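Local coordinates for ABC transporter substrate-binding protein (Rhizobium radiobacter, PDB 6TFX) that binds the mannityl-opine mannopinic acid as a periplasmic solute-binding protein and probably delivers it to an ABC transporter for import, at residues 39-44 / 189-194; 205-210 / 223-228; 319-324 / 356-361. All coordinates share one frame; numbering follows the deposited sequence.

Interaction 1: residues 39-44 / 189-194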
ATOM      1  N   LEU A  39      10.877  -9.729 -11.694  1.00 14.97           N
ATOM      2  CA  LEU A  39      11.348  -9.800 -13.089  1.00 14.26           C
ATOM      3  C   LEU A  39      11.798  -8.407 -13.561  1.00 17.22           C
ATOM      4  O   LEU A  39      12.834  -8.266 -14.214  1.00 18.30           O
ATOM      5  CB  LEU A  39      10.221 -10.288 -13.988  1.00 14.78           C
ATOM      6  CG  LEU A  39       9.954 -11.806 -13.928  1.00 16.42           C
ATOM      7  CD1 LEU A  39       8.635 -12.154 -14.625  1.00 16.23           C
ATOM      8  CD2 LEU A  39      11.103 -12.592 -14.563  1.00 17.09           C
ATOM      9  N   VAL A  40      11.010  -7.381 -13.219  1.00 14.34           N
ATOM     10  CA  VAL A  40      11.296  -5.975 -13.597  1.00 14.25           C
ATOM     11  C   VAL A  40      11.115  -5.117 -12.354  1.00 17.28           C
ATOM     12  O   VAL A  40      10.594  -5.599 -11.348  1.00 18.00           O
ATOM     13  CB  VAL A  40      10.389  -5.507 -14.777  1.00 17.68           C
ATOM     14  CG1 VAL A  40      10.635  -6.349 -16.025  1.00 17.63           C
ATOM     15  CG2 VAL A  40       8.898  -5.570 -14.405  1.00 16.95           C
ATOM     16  N   ARG A  41      11.503  -3.828 -12.409  1.00 14.64           N
ATOM     17  CA  ARG A  41      11.305  -3.064 -11.195  1.00 15.00           C
ATOM     18  C   ARG A  41      11.018  -1.636 -11.532  1.00 17.59           C
ATOM     19  O   ARG A  41      11.403  -1.169 -12.596  1.00 16.35           O
ATOM     20  CB  ARG A  41      12.582  -3.115 -10.328  1.00 15.27           C
ATOM     21  CG  ARG A  41      13.798  -2.403 -10.979  1.00 15.47           C
ATOM     22  CD  ARG A  41      14.879  -2.242  -9.939  1.00 19.90           C
ATOM     23  NE  ARG A  41      16.051  -1.531 -10.434  1.00 20.05           N
ATOM     24  CZ  ARG A  41      17.108  -1.276  -9.676  1.00 27.30           C
ATOM     25  NH1 ARG A  41      17.124  -1.654  -8.397  1.00 20.94           N
ATOM     26  NH2 ARG A  41      18.158  -0.639 -10.184  1.00 24.14           N
ATOM     27  N   PHE A  42      10.404  -0.928 -10.605  1.00 15.89           N
ATOM     28  CA  PHE A  42      10.274   0.517 -10.726  1.00 14.57           C
ATOM     29  C   PHE A  42      11.722   1.057 -10.599  1.00 16.84           C
ATOM     30  O   PHE A  42      12.549   0.471  -9.890  1.00 18.22           O
ATOM     31  CB  PHE A  42       9.501   1.048  -9.516  1.00 16.32           C
ATOM     32  CG  PHE A  42       8.024   0.814  -9.683  1.00 17.20           C
ATOM     33  CD1 PHE A  42       7.452  -0.408  -9.334  1.00 19.88           C
ATOM     34  CD2 PHE A  42       7.195   1.832 -10.119  1.00 19.35           C
ATOM     35  CE1 PHE A  42       6.076  -0.628  -9.511  1.00 20.11           C
ATOM     36  CE2 PHE A  42       5.819   1.618 -10.283  1.00 20.65           C
ATOM     37  CZ  PHE A  42       5.279   0.382 -10.007  1.00 17.30           C
ATOM     38  N   ALA A  43      12.033   2.179 -11.263  1.00 15.17           N
ATOM     39  CA  ALA A  43      13.356   2.759 -11.075  1.00 16.83           C
ATOM     40  C   ALA A  43      13.464   3.170  -9.613  1.00 18.14           C
ATOM     41  O   ALA A  43      12.505   3.740  -9.067  1.00 17.53           O
ATOM     42  CB  ALA A  43      13.497   4.008 -11.940  1.00 17.92           C
ATOM     43  N   PRO A  44      14.620   2.933  -8.968  1.00 16.62           N
ATOM     44  CA  PRO A  44      14.783   3.394  -7.577  1.00 16.34           C
ATOM     45  C   PRO A  44      14.462   4.892  -7.477  1.00 17.96           C
ATOM     46  O   PRO A  44      14.956   5.710  -8.282  1.00 16.80           O
ATOM     47  CB  PRO A  44      16.254   3.106  -7.284  1.00 18.67           C
ATOM     48  CG  PRO A  44      16.568   1.904  -8.176  1.00 21.87           C
ATOM     49  CD  PRO A  44      15.822   2.229  -9.457  1.00 18.27           C
ATOM     50  N   TYR A 189      24.833  -9.724  -4.088  1.00 20.46           N
ATOM     51  CA  TYR A 189      23.789  -9.021  -4.844  1.00 19.02           C
ATOM     52  C   TYR A 189      24.279  -8.764  -6.269  1.00 22.38           C
ATOM     53  O   TYR A 189      25.408  -8.313  -6.455  1.00 23.05           O
ATOM     54  CB  TYR A 189      23.359  -7.729  -4.138  1.00 18.81           C
ATOM     55  CG  TYR A 189      22.211  -7.060  -4.855  1.00 19.89           C
ATOM     56  CD1 TYR A 189      21.007  -7.734  -5.073  1.00 21.34           C
ATOM     57  CD2 TYR A 189      22.326  -5.758  -5.333  1.00 20.04           C
ATOM     58  CE1 TYR A 189      19.943  -7.125  -5.735  1.00 18.88           C
ATOM     59  CE2 TYR A 189      21.272  -5.146  -6.013  1.00 20.73           C
ATOM     60  CZ  TYR A 189      20.081  -5.831  -6.203  1.00 21.52           C
ATOM     61  OH  TYR A 189      19.070  -5.232  -6.905  1.00 21.06           O
ATOM     62  N   PHE A 190      23.468  -9.125  -7.272  1.00 22.28           N
ATOM     63  CA  PHE A 190      23.887  -9.088  -8.665  1.00 22.08           C
ATOM     64  C   PHE A 190      24.323  -7.704  -9.200  1.00 25.05           C
ATOM     65  O   PHE A 190      25.088  -7.663 -10.163  1.00 25.29           O
ATOM     66  CB  PHE A 190      22.839  -9.714  -9.571  1.00 23.90           C
ATOM     67  CG  PHE A 190      21.594  -8.905  -9.812  1.00 22.88           C
ATOM     68  CD1 PHE A 190      20.507  -9.008  -8.956  1.00 24.22           C
ATOM     69  CD2 PHE A 190      21.472  -8.107 -10.941  1.00 24.46           C
ATOM     70  CE1 PHE A 190      19.325  -8.302  -9.213  1.00 24.69           C
ATOM     71  CE2 PHE A 190      20.290  -7.398 -11.191  1.00 26.11           C
ATOM     72  CZ  PHE A 190      19.232  -7.500 -10.328  1.00 23.46           C
ATOM     73  N   ARG A 191      23.866  -6.589  -8.584  1.00 21.59           N
ATOM     74  CA  ARG A 191      24.255  -5.244  -9.067  1.00 21.51           C
ATOM     75  C   ARG A 191      25.506  -4.759  -8.363  1.00 26.55           C
ATOM     76  O   ARG A 191      26.002  -3.676  -8.677  1.00 29.11           O
ATOM     77  CB  ARG A 191      23.129  -4.220  -8.865  1.00 21.39           C
ATOM     78  CG  ARG A 191      21.824  -4.577  -9.551  1.00 22.79           C
ATOM     79  CD  ARG A 191      20.779  -3.485  -9.350  1.00 24.16           C
ATOM     80  NE  ARG A 191      19.451  -3.912  -9.798  1.00 24.43           N
ATOM     81  CZ  ARG A 191      18.986  -3.741 -11.033  1.00 35.76           C
ATOM     82  NH1 ARG A 191      19.723  -3.115 -11.951  1.00 25.95           N
ATOM     83  NH2 ARG A 191      17.777  -4.172 -11.355  1.00 26.24           N
ATOM     84  N   GLY A 192      26.000  -5.555  -7.420  1.00 22.99           N
ATOM     85  CA  GLY A 192      27.181  -5.225  -6.632  1.00 23.02           C
ATOM     86  C   GLY A 192      26.861  -5.242  -5.154  1.00 25.97           C
ATOM     87  O   GLY A 192      25.709  -5.025  -4.747  1.00 23.98           O
ATOM     88  N   LYS A 193      27.876  -5.502  -4.342  1.00 24.75           N
ATOM     89  CA  LYS A 193      27.700  -5.562  -2.896  1.00 24.41           C
ATOM     90  C   LYS A 193      27.255  -4.177  -2.344  1.00 24.31           C
ATOM     91  O   LYS A 193      27.879  -3.154  -2.662  1.00 21.40           O
ATOM     92  CB  LYS A 193      29.022  -5.993  -2.220  1.00 27.91           C
ATOM     93  CG  LYS A 193      28.892  -6.223  -0.716  1.00 46.39           C
ATOM     94  CD  LYS A 193      30.232  -6.527  -0.056  1.00 57.76           C
ATOM     95  CE  LYS A 193      30.033  -7.000   1.364  1.00 70.40           C
ATOM     96  NZ  LYS A 193      31.304  -7.449   1.986  1.00 79.93           N
ATOM     97  N   PRO A 194      26.200  -4.122  -1.509  1.00 21.28           N
ATOM     98  CA  PRO A 194      25.789  -2.830  -0.951  1.00 19.77           C
ATOM     99  C   PRO A 194      26.896  -2.082  -0.223  1.00 22.72           C
ATOM    100  O   PRO A 194      27.806  -2.686   0.365  1.00 22.07           O
ATOM    101  CB  PRO A 194      24.652  -3.206   0.008  1.00 21.10           C
ATOM    102  CG  PRO A 194      24.056  -4.428  -0.624  1.00 25.32           C
ATOM    103  CD  PRO A 194      25.248  -5.191  -1.113  1.00 22.18           C
TER
HETATM  104  O   HOH W   1      18.711  -2.679  -6.146  1.00 20.94           O

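Interaction 2: residues 205-210 / 223-228. With N72 ((2~{R})-2-[[(3~{R},4~{R},5~{S})-3,4,5,6-tetrakis(oxidanyl)-2-oxidanylidene-hexyl]amino]pentanedioic acid), chain C.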
ATOM      1  N   ASN A 205       6.753   2.609  17.492  1.00 20.92           N
ATOM      2  CA  ASN A 205       5.408   3.116  17.221  1.00 20.93           C
ATOM      3  C   ASN A 205       5.079   4.407  17.976  1.00 26.63           C
ATOM      4  O   ASN A 205       4.368   5.243  17.441  1.00 28.00           O
ATOM      5  CB  ASN A 205       4.339   2.056  17.511  1.00 19.70           C
ATOM      6  CG  ASN A 205       3.065   2.313  16.719  1.00 26.98           C
ATOM      7  OD1 ASN A 205       3.086   2.423  15.488  1.00 25.88           O
ATOM      8  ND2 ASN A 205       1.921   2.394  17.411  1.00 26.49           N
ATOM      9  N   ASN A 206       5.642   4.593  19.189  1.00 23.41           N
ATOM     10  CA  ASN A 206       5.402   5.801  19.980  1.00 22.99           C
ATOM     11  C   ASN A 206       6.180   6.967  19.363  1.00 26.54           C
ATOM     12  O   ASN A 206       7.415   6.928  19.310  1.00 26.62           O
ATOM     13  CB  ASN A 206       5.798   5.573  21.429  1.00 25.40           C
ATOM     14  CG  ASN A 206       5.527   6.784  22.288  1.00 39.22           C
ATOM     15  OD1 ASN A 206       6.372   7.673  22.426  1.00 35.29           O
ATOM     16  ND2 ASN A 206       4.335   6.855  22.858  1.00 33.23           N
ATOM     17  N   GLU A 207       5.456   7.969  18.843  1.00 24.13           N
ATOM     18  CA  GLU A 207       6.044   9.134  18.158  1.00 23.57           C
ATOM     19  C   GLU A 207       7.033   9.899  19.019  1.00 27.87           C
ATOM     20  O   GLU A 207       8.092  10.289  18.520  1.00 27.30           O
ATOM     21  CB  GLU A 207       4.958  10.081  17.615  1.00 24.53           C
ATOM     22  CG  GLU A 207       4.185   9.496  16.435  1.00 30.85           C
ATOM     23  CD  GLU A 207       3.123  10.379  15.804  1.00 49.22           C
ATOM     24  OE1 GLU A 207       2.686  11.367  16.437  1.00 42.28           O
ATOM     25  OE2 GLU A 207       2.709  10.063  14.667  1.00 36.87           O
ATOM     26  N   ALA A 208       6.718  10.084  20.314  1.00 25.62           N
ATOM     27  CA  ALA A 208       7.636  10.806  21.215  1.00 27.01           C
ATOM     28  C   ALA A 208       8.972  10.058  21.369  1.00 29.31           C
ATOM     29  O   ALA A 208      10.030  10.683  21.276  1.00 29.55           O
ATOM     30  CB  ALA A 208       6.986  11.034  22.575  1.00 28.91           C
ATOM     31  N   ALA A 209       8.929   8.719  21.556  1.00 26.32           N
ATOM     32  CA  ALA A 209      10.152   7.895  21.683  1.00 26.91           C
ATOM     33  C   ALA A 209      10.940   7.886  20.363  1.00 27.10           C
ATOM     34  O   ALA A 209      12.172   7.970  20.377  1.00 26.61           O
ATOM     35  CB  ALA A 209       9.785   6.471  22.088  1.00 27.79           C
ATOM     36  N   ARG A 210      10.221   7.795  19.213  1.00 22.08           N
ATOM     37  CA  ARG A 210      10.888   7.816  17.905  1.00 21.80           C
ATOM     38  C   ARG A 210      11.624   9.149  17.684  1.00 26.45           C
ATOM     39  O   ARG A 210      12.793   9.144  17.293  1.00 26.05           O
ATOM     40  CB  ARG A 210       9.869   7.555  16.782  1.00 21.25           C
ATOM     41  CG  ARG A 210      10.501   7.180  15.430  1.00 23.28           C
ATOM     42  CD  ARG A 210       9.456   7.030  14.307  1.00 25.27           C
ATOM     43  NE  ARG A 210       8.209   6.469  14.815  1.00 29.57           N
ATOM     44  CZ  ARG A 210       6.991   6.943  14.589  1.00 34.45           C
ATOM     45  NH1 ARG A 210       6.806   7.954  13.743  1.00 25.90           N
ATOM     46  NH2 ARG A 210       5.941   6.372  15.155  1.00 26.16           N
ATOM     47  N   GLN A 223      10.545   7.655  10.577  1.00 17.25           N
ATOM     48  CA  GLN A 223       9.247   7.911   9.962  1.00 15.98           C
ATOM     49  C   GLN A 223       8.617   9.096  10.690  1.00 20.33           C
ATOM     50  O   GLN A 223       8.716   9.215  11.926  1.00 20.24           O
ATOM     51  CB  GLN A 223       8.349   6.680  10.089  1.00 16.09           C
ATOM     52  CG  GLN A 223       7.018   6.827   9.346  1.00 18.53           C
ATOM     53  CD  GLN A 223       6.269   5.533   9.245  1.00 22.78           C
ATOM     54  OE1 GLN A 223       6.720   4.473   9.714  1.00 19.43           O
ATOM     55  NE2 GLN A 223       5.093   5.582   8.593  1.00 25.41           N
ATOM     56  N   GLY A 224       7.978   9.958   9.924  1.00 17.87           N
ATOM     57  CA  GLY A 224       7.318  11.116  10.486  1.00 19.25           C
ATOM     58  C   GLY A 224       5.840  10.867  10.602  1.00 23.82           C
ATOM     59  O   GLY A 224       5.398   9.721  10.727  1.00 22.84           O
ATOM     60  N   ASN A 225       5.065  11.942  10.562  1.00 21.44           N
ATOM     61  CA  ASN A 225       3.614  11.806  10.544  1.00 20.25           C
ATOM     62  C   ASN A 225       3.044  12.862   9.584  1.00 22.25           C
ATOM     63  O   ASN A 225       3.806  13.505   8.841  1.00 20.62           O
ATOM     64  CB  ASN A 225       3.016  11.876  11.953  1.00 22.47           C
ATOM     65  CG  ASN A 225       3.132  13.222  12.614  1.00 34.68           C
ATOM     66  OD1 ASN A 225       3.383  14.252  11.967  1.00 26.60           O
ATOM     67  ND2 ASN A 225       2.902  13.249  13.927  1.00 36.84           N
ATOM     68  N   GLN A 226       1.720  13.018   9.570  1.00 19.14           N
ATOM     69  CA  GLN A 226       1.072  13.935   8.603  1.00 18.37           C
ATOM     70  C   GLN A 226       0.921  15.367   9.097  1.00 23.48           C
ATOM     71  O   GLN A 226       0.412  16.225   8.367  1.00 23.67           O
ATOM     72  CB  GLN A 226      -0.300  13.367   8.215  1.00 17.30           C
ATOM     73  CG  GLN A 226      -0.243  12.009   7.507  1.00 19.35           C
ATOM     74  CD  GLN A 226       0.068  10.850   8.441  1.00 23.55           C
ATOM     75  OE1 GLN A 226      -0.445  10.766   9.568  1.00 24.66           O
ATOM     76  NE2 GLN A 226       0.949   9.962   8.001  1.00 25.38           N
ATOM     77  N   ASP A 227       1.345  15.624  10.328  1.00 21.24           N
ATOM     78  CA  ASP A 227       1.197  16.929  10.972  1.00 21.66           C
ATOM     79  C   ASP A 227       2.296  17.915  10.570  1.00 24.96           C
ATOM     80  O   ASP A 227       3.485  17.631  10.738  1.00 25.28           O
ATOM     81  CB  ASP A 227       1.163  16.740  12.493  1.00 24.09           C
ATOM     82  CG  ASP A 227       0.692  17.935  13.307  1.00 43.90           C
ATOM     83  OD1 ASP A 227       0.704  19.067  12.772  1.00 45.56           O
ATOM     84  OD2 ASP A 227       0.322  17.737  14.486  1.00 53.80           O
ATOM     85  N   GLN A 228       1.888  19.095  10.062  1.00 22.56           N
ATOM     86  CA  GLN A 228       2.822  20.146   9.651  1.00 23.58           C
ATOM     87  C   GLN A 228       3.733  20.623  10.790  1.00 29.07           C
ATOM     88  O   GLN A 228       4.862  21.041  10.529  1.00 28.61           O
ATOM     89  CB  GLN A 228       2.100  21.321   8.979  1.00 25.07           C
ATOM     90  CG  GLN A 228       1.081  22.045   9.859  1.00 28.24           C
ATOM     91  CD  GLN A 228       0.382  23.124   9.068  1.00 40.57           C
ATOM     92  OE1 GLN A 228       1.021  23.964   8.433  1.00 35.22           O
ATOM     93  NE2 GLN A 228      -0.943  23.109   9.065  1.00 28.73           N
TER
HETATM   94  OAB N72 C 601      -2.959   9.659   8.570  1.00 21.50           O
HETATM   95  CAF N72 C 601      -3.305   8.580   7.680  1.00 20.18           C
HETATM   96  CAG N72 C 601      -2.503   7.244   7.838  1.00 24.02           C
HETATM   97  OAC N72 C 601      -1.336   7.386   8.582  1.00 19.48           O
HETATM   98  CAH N72 C 601      -2.466   6.463   6.522  1.00 18.82           C
HETATM   99  OAM N72 C 601      -2.798   7.045   5.320  1.00 15.25           O
HETATM  100  CAI N72 C 601      -1.406   5.615   5.847  1.00 24.60           C
HETATM  101  OAD N72 C 601      -0.114   6.090   6.160  1.00 17.85           O
HETATM  102  CAJ N72 C 601      -1.677   4.138   5.994  1.00 17.64           C
HETATM  103  OAE N72 C 601      -2.864   3.769   6.185  1.00 16.87           O
HETATM  104  CAK N72 C 601      -0.501   3.120   5.967  1.00 16.54           C
HETATM  105  N   N72 C 601      -0.540   2.310   4.773  1.00 16.42           N
HETATM  106  CA  N72 C 601      -0.765   0.915   4.816  1.00 24.14           C
HETATM  107  C   N72 C 601      -1.264   0.306   6.097  1.00 18.56           C
HETATM  108  O   N72 C 601      -2.450   0.056   6.553  1.00 16.41           O
HETATM  109  CB  N72 C 601      -1.480   0.467   3.539  1.00 20.82           C
HETATM  110  CG  N72 C 601      -2.299  -0.825   3.546  1.00 16.80           C
HETATM  111  CD  N72 C 601      -2.373  -1.503   2.176  1.00 18.84           C
HETATM  112  OE1 N72 C 601      -1.432  -1.399   1.325  1.00 17.16           O
HETATM  113  OE2 N72 C 601      -3.383  -2.190   1.907  1.00 16.65           O
HETATM  114  OXT N72 C 601      -0.204   0.000   6.673  1.00 17.33           O
HETATM  115  O   HOH W   2       3.750   8.252  12.982  1.00 29.35           O

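Interaction 3: residues 319-324 / 356-361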
ATOM      1  N   LYS A 319     -30.918  16.716  10.277  1.00 18.62           N
ATOM      2  CA  LYS A 319     -32.229  16.590   9.610  1.00 18.95           C
ATOM      3  C   LYS A 319     -32.398  15.173   9.041  1.00 22.84           C
ATOM      4  O   LYS A 319     -33.445  14.546   9.231  1.00 22.98           O
ATOM      5  CB  LYS A 319     -32.362  17.647   8.499  1.00 22.93           C
ATOM      6  CG  LYS A 319     -33.676  17.623   7.724  1.00 36.31           C
ATOM      7  CD  LYS A 319     -33.585  18.539   6.504  1.00 41.81           C
ATOM      8  CE  LYS A 319     -34.797  18.470   5.613  1.00 57.13           C
ATOM      9  NZ  LYS A 319     -34.635  19.336   4.412  1.00 69.14           N
ATOM     10  N   LEU A 320     -31.365  14.671   8.358  1.00 18.51           N
ATOM     11  CA  LEU A 320     -31.392  13.323   7.787  1.00 17.29           C
ATOM     12  C   LEU A 320     -31.502  12.253   8.887  1.00 20.00           C
ATOM     13  O   LEU A 320     -32.265  11.302   8.727  1.00 21.48           O
ATOM     14  CB  LEU A 320     -30.134  13.083   6.944  1.00 17.09           C
ATOM     15  CG  LEU A 320     -30.110  13.787   5.612  1.00 18.57           C
ATOM     16  CD1 LEU A 320     -28.697  13.828   5.047  1.00 17.42           C
ATOM     17  CD2 LEU A 320     -31.080  13.137   4.627  1.00 20.45           C
ATOM     18  N   LEU A 321     -30.749  12.395  10.004  1.00 17.32           N
ATOM     19  CA  LEU A 321     -30.857  11.399  11.085  1.00 17.62           C
ATOM     20  C   LEU A 321     -32.261  11.394  11.671  1.00 22.06           C
ATOM     21  O   LEU A 321     -32.787  10.317  11.955  1.00 22.87           O
ATOM     22  CB  LEU A 321     -29.821  11.645  12.198  1.00 18.01           C
ATOM     23  CG  LEU A 321     -28.370  11.366  11.787  1.00 20.27           C
ATOM     24  CD1 LEU A 321     -27.420  11.540  12.954  1.00 20.19           C
ATOM     25  CD2 LEU A 321     -28.232   9.934  11.205  1.00 18.66           C
ATOM     26  N   ALA A 322     -32.878  12.576  11.853  1.00 20.67           N
ATOM     27  CA  ALA A 322     -34.256  12.623  12.408  1.00 21.45           C
ATOM     28  C   ALA A 322     -35.237  11.926  11.437  1.00 25.04           C
ATOM     29  O   ALA A 322     -36.063  11.120  11.880  1.00 27.02           O
ATOM     30  CB  ALA A 322     -34.680  14.076  12.667  1.00 22.82           C
ATOM     31  N   GLU A 323     -35.088  12.158  10.114  1.00 21.70           N
ATOM     32  CA  GLU A 323     -35.921  11.509   9.078  1.00 21.78           C
ATOM     33  C   GLU A 323     -35.749   9.977   9.107  1.00 25.73           C
ATOM     34  O   GLU A 323     -36.704   9.238   8.832  1.00 25.58           O
ATOM     35  CB  GLU A 323     -35.538  12.009   7.676  1.00 22.96           C
ATOM     36  CG  GLU A 323     -36.018  13.415   7.363  1.00 32.89           C
ATOM     37  CD  GLU A 323     -35.561  13.994   6.033  1.00 62.39           C
ATOM     38  OE1 GLU A 323     -35.013  13.236   5.197  1.00 53.83           O
ATOM     39  OE2 GLU A 323     -35.763  15.211   5.822  1.00 63.81           O
ATOM     40  N   ALA A 324     -34.514   9.513   9.410  1.00 21.50           N
ATOM     41  CA  ALA A 324     -34.169   8.088   9.454  1.00 22.12           C
ATOM     42  C   ALA A 324     -34.579   7.411  10.769  1.00 26.83           C
ATOM     43  O   ALA A 324     -34.362   6.204  10.926  1.00 26.84           O
ATOM     44  CB  ALA A 324     -32.671   7.905   9.210  1.00 22.41           C
ATOM     45  N   GLY A 356     -22.763  16.612  13.528  1.00 18.66           N
ATOM     46  CA  GLY A 356     -23.907  16.133  12.766  1.00 18.26           C
ATOM     47  C   GLY A 356     -24.731  15.071  13.452  1.00 21.15           C
ATOM     48  O   GLY A 356     -25.650  14.527  12.841  1.00 21.91           O
ATOM     49  N   GLY A 357     -24.388  14.768  14.701  1.00 17.28           N
ATOM     50  CA  GLY A 357     -25.171  13.822  15.491  1.00 17.15           C
ATOM     51  C   GLY A 357     -24.617  12.422  15.662  1.00 19.92           C
ATOM     52  O   GLY A 357     -25.366  11.546  16.127  1.00 20.92           O
ATOM     53  N   PHE A 358     -23.328  12.197  15.326  1.00 15.68           N
ATOM     54  CA  PHE A 358     -22.736  10.862  15.490  1.00 16.02           C
ATOM     55  C   PHE A 358     -21.794  10.840  16.651  1.00 18.59           C
ATOM     56  O   PHE A 358     -20.882  11.675  16.705  1.00 18.36           O
ATOM     57  CB  PHE A 358     -21.966  10.428  14.235  1.00 16.12           C
ATOM     58  CG  PHE A 358     -22.861  10.170  13.044  1.00 15.84           C
ATOM     59  CD1 PHE A 358     -23.240  11.205  12.203  1.00 17.80           C
ATOM     60  CD2 PHE A 358     -23.297   8.876  12.747  1.00 16.18           C
ATOM     61  CE1 PHE A 358     -24.070  10.965  11.103  1.00 18.68           C
ATOM     62  CE2 PHE A 358     -24.110   8.630  11.634  1.00 19.06           C
ATOM     63  CZ  PHE A 358     -24.492   9.675  10.818  1.00 17.84           C
ATOM     64  N   THR A 359     -21.964   9.853  17.565  1.00 17.45           N
ATOM     65  CA  THR A 359     -21.002   9.701  18.634  1.00 18.12           C
ATOM     66  C   THR A 359     -20.217   8.464  18.279  1.00 21.46           C
ATOM     67  O   THR A 359     -20.730   7.346  18.371  1.00 19.36           O
ATOM     68  CB  THR A 359     -21.667   9.537  20.007  1.00 20.22           C
ATOM     69  OG1 THR A 359     -22.523  10.646  20.243  1.00 20.81           O
ATOM     70  CG2 THR A 359     -20.627   9.444  21.118  1.00 20.56           C
ATOM     71  N   LEU A 360     -18.991   8.666  17.830  1.00 19.13           N
ATOM     72  CA  LEU A 360     -18.119   7.581  17.419  1.00 19.92           C
ATOM     73  C   LEU A 360     -17.291   7.111  18.609  1.00 22.65           C
ATOM     74  O   LEU A 360     -16.712   7.929  19.328  1.00 23.30           O
ATOM     75  CB  LEU A 360     -17.229   8.126  16.275  1.00 20.80           C
ATOM     76  CG  LEU A 360     -16.319   7.193  15.544  1.00 26.50           C
ATOM     77  CD1 LEU A 360     -17.076   5.976  14.996  1.00 27.70           C
ATOM     78  CD2 LEU A 360     -15.605   7.953  14.433  1.00 26.45           C
ATOM     79  N   ASN A 361     -17.329   5.808  18.882  1.00 18.80           N
ATOM     80  CA  ASN A 361     -16.530   5.183  19.932  1.00 17.78           C
ATOM     81  C   ASN A 361     -15.416   4.435  19.182  1.00 22.43           C
ATOM     82  O   ASN A 361     -15.693   3.642  18.277  1.00 22.02           O
ATOM     83  CB  ASN A 361     -17.380   4.193  20.747  1.00 17.43           C
ATOM     84  CG  ASN A 361     -16.588   3.317  21.698  1.00 27.07           C
ATOM     85  OD1 ASN A 361     -16.712   2.075  21.698  1.00 29.44           O
ATOM     86  ND2 ASN A 361     -15.761   3.929  22.522  1.00 18.86           N
TER

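Interaction 1: residues 39-44 / 189-194
Arg41 on the short strand 40-41 meets Arg191 in a type I beta turn from Tyr189 to Gly192; the turn is closed by the bond from Gly192 N to Tyr189 O, 3.0 Å. The backbones stay well apart, and the contact is made by the long side chains. The two arginines approach from opposite directions and lay their guanidinium groups flat on each other. The planes are 1° apart, and Arg41 CZ lies 3.4 Å from Arg191 CZ. Arg41 NE and Arg191 NH2, 3.3 Å apart, are both donors and do not bond. Pro44 CG covers the other face of the Arg41 guanidinium, near its rim. Phe190 CE2 does the same for Arg191.

This is an arginine-arginine stack between like charges. It joins the two-stranded antiparallel sheet 40-41/53-54 to the loop between strands 180-185 and 198-203. Acidic partners probably offset the charge: Arg41 NE forms a salt bridge with Glu53 and Arg191 NH2 with Asp55.

Arg191 is also tied within its own turn. Its NE donates to Tyr189 OH at 3.2 Å, with the hydroxyl in the guanidinium plane. With CG anti to the backbone N (chi1 -176°), Tyr189 brings its hydroxyl to the edge of the Arg191 guanidinium. A water bridges the gap to Arg41, 2.7 Å from Tyr189 OH and weakly bonded to Arg41 NH1.

Interaction 2: residues 205-210 / 223-228
Glu207 and Asn225 meet at their polar ends, with the side chains crossing at about a right angle. Glu207 is at the start of helix 207-215. Asn225 is in the loop between strand 221-223 and helix 228-235. The carboxylate and amide planes are 57° apart. Asn225 ND2 faces both carboxylate oxygens and makes weak bonds to Glu207 OE1 (3.1 Å) and OE2 (3.3 Å). The other end of the amide serves its own loop. Asn225 OD1 accepts from Asp227 N at 3.0 Å, an Asx turn. Asn225 CG sits between the backbone N and carbonyl carbon (chi1 68°), which lets the amide reach both partners.

One helical turn after Glu207, Arg210 reaches the end of strand 221-223. Its chain bends at chi3 and brings Arg210 NH1 to Gln223 O at 2.9 Å. The bond is fairly straight, 163° at the hydrogen, and the oxygen lies in the guanidinium plane. The donor, however, stands above the carbonyl plane. Arg210 NE bonds to Leu204 O, so the guanidinium also holds the loop before its helix.

A water joins the two side-chain contacts. It donates to Glu207 OE2 (2.7 Å) and Gly224 O, and accepts from Arg210 NH1. Next to Asn225, Gln226 lines the mannopinic acid pocket; Gln226 OE1 is 2.9 Å from OAB of N72. The nearby arginine would probably favour a charged Glu207. The polar network therefore fastens the start of the helix to a loop that carries a ligand-pocket residue.

Interaction 3: residues 319-324 / 356-361
The Phe358 ring has Leu321 CD1 over one face, 3.9 Å above the plane and shifted toward the rim. This is a CH-pi contact, with CD1 4.2 Å from the centroid of the Phe358 ring and 23° off the normal. The second methyl meets the end of the ring, Leu321 CD2 lying 3.8 Å from Phe358 CZ. Ala270 and Leu271 of helix 265-272 also touch Phe358, as does Val330 of the neighbouring strand.

Leu321 projects from helix 314-323 toward the start of strand 358-365. Its CG lies opposite the carbonyl carbon (chi1 -69°). CD1 spans the ring face and the backbone: Leu321 CD1 is 3.5 Å from Gly356 O and 3.8 Å from Gly357 O. Between the two segments, CD2 meets only the end of the ring.

The glycines form the link between helix 340-353 and the strand. Gly357 has a positive phi (103°) and is the C-prime residue of a Schellman motif that ends the helix. Strand 358-365 then runs parallel to strand 330-337. The two are joined through helix 340-353, a beta-alpha-beta crossover. Helix 314-323 packs Leu321 where this unit turns from helix into strand.

No hydrogen bond crosses between the segments. Gly356 O is buried here and has no partner in the model. The contact therefore rests on dispersion and on shape, with a backbone carbonyl left facing a methyl group.

In the fold
The three contacts follow one another along the chain and do not touch. Interactions 1 and 3 lie on opposite sides of the chain's centre, about 53 Å apart between their centres. Interaction 2 is about 30 Å from the first and 33 Å from the third, again between centres. Only interaction 3 is mainly buried, and it is apolar, with a helix set against the start of a strand. Interactions 1 and 2 are partly buried and polar. Interaction 1 stacks like charges between a short strand and a loop, whereas interaction 2 pairs unlike groups through bonds and a water. Interaction 2 alone includes a ligand-pocket residue. Helix 340-353 borders interaction 2 at its start and interaction 3 at its end.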